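Lin1840 protein (PDB 4ZOE) probably hydrolyses terminal, non-reducing beta-D-glucosyl residues as a family 3 beta-glucosidase, and is involved in beta-1,2-glucan metabolism in Listeria innocua. Local coordinates at residues A[383-388]-A[499-504]. The protein carries 1 engineered substitution. Sequence-based numbering, arbitrary orientation.
Sequences RLLPLA and PVVITL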
# COMPACT_ATOMS: atom_id res chain seq x y z
N ARG A 383 34.16 -5.90 18.08
CA ARG A 383 35.17 -6.42 17.14
C ARG A 383 35.28 -7.90 17.25
O ARG A 383 36.39 -8.50 17.22
CB ARG A 383 36.53 -5.77 17.36
CG ARG A 383 36.38 -4.28 17.61
CD ARG A 383 37.70 -3.54 17.63
NE ARG A 383 37.42 -2.12 17.85
CZ ARG A 383 37.08 -1.26 16.89
NH1 ARG A 383 36.98 -1.66 15.63
NH2 ARG A 383 36.81 -0.00 17.20
N LEU A 384 34.12 -8.54 17.36
CA LEU A 384 34.09 -9.96 17.15
C LEU A 384 34.75 -10.22 15.77
O LEU A 384 35.61 -11.05 15.65
CB LEU A 384 32.71 -10.54 17.22
CG LEU A 384 32.70 -12.01 16.87
CD1 LEU A 384 33.66 -12.79 17.75
CD2 LEU A 384 31.35 -12.61 16.98
N LEU A 385 34.30 -9.50 14.76
CA LEU A 385 34.84 -9.69 13.41
C LEU A 385 35.90 -8.61 13.12
O LEU A 385 35.78 -7.49 13.63
CB LEU A 385 33.66 -9.65 12.42
CG LEU A 385 32.55 -10.62 12.44
CD1 LEU A 385 31.63 -10.29 11.22
CD2 LEU A 385 33.10 -12.05 12.31
N PRO A 386 36.93 -8.91 12.31
CA PRO A 386 37.21 -10.22 11.70
C PRO A 386 37.73 -11.27 12.73
O PRO A 386 38.35 -10.94 13.78
CB PRO A 386 38.31 -9.91 10.69
CG PRO A 386 38.96 -8.70 11.16
CD PRO A 386 37.93 -7.91 11.94
N LEU A 387 37.46 -12.53 12.40
CA LEU A 387 37.92 -13.66 13.16
C LEU A 387 39.41 -13.95 12.79
O LEU A 387 39.81 -13.83 11.65
CB LEU A 387 37.05 -14.83 12.92
CG LEU A 387 35.54 -14.89 13.10
CD1 LEU A 387 35.04 -16.32 12.75
CD2 LEU A 387 35.15 -14.56 14.49
N ALA A 388 40.24 -14.32 13.75
CA ALA A 388 41.58 -14.82 13.39
C ALA A 388 41.47 -16.17 12.71
O ALA A 388 40.55 -16.99 12.99
CB ALA A 388 42.41 -14.97 14.66
N PRO A 499 30.60 -16.10 21.76
CA PRO A 499 30.23 -15.04 20.79
C PRO A 499 29.69 -15.66 19.51
O PRO A 499 30.21 -16.69 19.04
CB PRO A 499 31.55 -14.32 20.46
CG PRO A 499 32.58 -14.89 21.41
CD PRO A 499 32.06 -16.15 22.02
N VAL A 500 28.66 -15.02 18.95
CA VAL A 500 27.99 -15.50 17.78
C VAL A 500 28.05 -14.50 16.62
O VAL A 500 27.67 -13.30 16.80
CB VAL A 500 26.51 -15.81 18.09
CG1 VAL A 500 25.81 -16.34 16.84
CG2 VAL A 500 26.39 -16.74 19.27
N VAL A 501 28.49 -14.96 15.43
CA VAL A 501 28.27 -14.21 14.19
C VAL A 501 27.15 -14.94 13.43
O VAL A 501 27.29 -16.10 13.14
CB VAL A 501 29.39 -14.34 13.09
CG1 VAL A 501 29.13 -13.43 11.89
CG2 VAL A 501 30.77 -14.30 13.61
N ILE A 502 26.09 -14.26 13.02
CA ILE A 502 25.06 -14.83 12.15
C ILE A 502 25.39 -14.41 10.73
O ILE A 502 25.61 -13.19 10.48
CB ILE A 502 23.66 -14.27 12.54
CG1 ILE A 502 23.23 -14.92 13.82
CG2 ILE A 502 22.60 -14.61 11.44
CD1 ILE A 502 22.00 -14.35 14.52
N THR A 503 25.54 -15.36 9.86
CA THR A 503 25.74 -15.14 8.48
C THR A 503 24.38 -15.45 7.82
O THR A 503 23.94 -16.54 7.84
CB THR A 503 26.81 -16.06 7.84
OG1 THR A 503 26.58 -17.43 8.23
CG2 THR A 503 28.16 -15.70 8.31
N LEU A 504 23.69 -14.44 7.32
CA LEU A 504 22.31 -14.56 6.79
C LEU A 504 22.27 -14.58 5.25
O LEU A 504 22.87 -13.70 4.61
CB LEU A 504 21.50 -13.37 7.30
CG LEU A 504 20.04 -13.33 6.90
CD1 LEU A 504 19.29 -14.42 7.65
CD2 LEU A 504 19.47 -11.98 7.19
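The backbone oxygen of Leu385 accepts a hydrogen bond from Asn380 ND2, tethering the carbonyl group of a residue whose side chain presses on Val501. There Leu385 CD2 lies 3.5 Å from Val501 CG2, tighter than ordinary van der Waals contact, while its other methyl, CD1, meets Val501 CG1 at 4.1 Å. The two branched side chains thus engage methyl to methyl at an oblique angle. No hydrogen bond joins the two segments; the side chains that meet are all apolar.

Leu384, its CG anti to the backbone N (chi1 174°), divides its two methyls between Pro499 and the first residues of strand 500-505. Its CD1 reaches Pro499 CB at 3.8 Å, the two side chains crossing at about a right angle. CD2 approaches both the carbonyl oxygen of Val500 (3.7 Å) and Val501 CG2 (3.8 Å), so this one valine methyl is shared by two successive leucines. Leu387 adds a looser touch from beyond the cis Leu385-Pro386 peptide.

Leu385 and Val501 also pack on Leu540 of helix 532-541 and Ala521 of strand 521-524. In the C-terminal alpha/beta domain of this GH3 enzyme, the contact seats the loop linking edge strand 376-380 to strand 393-397 against the beginning of central strand 500-505, with helix 532-541 and strand 521-524 adjoining.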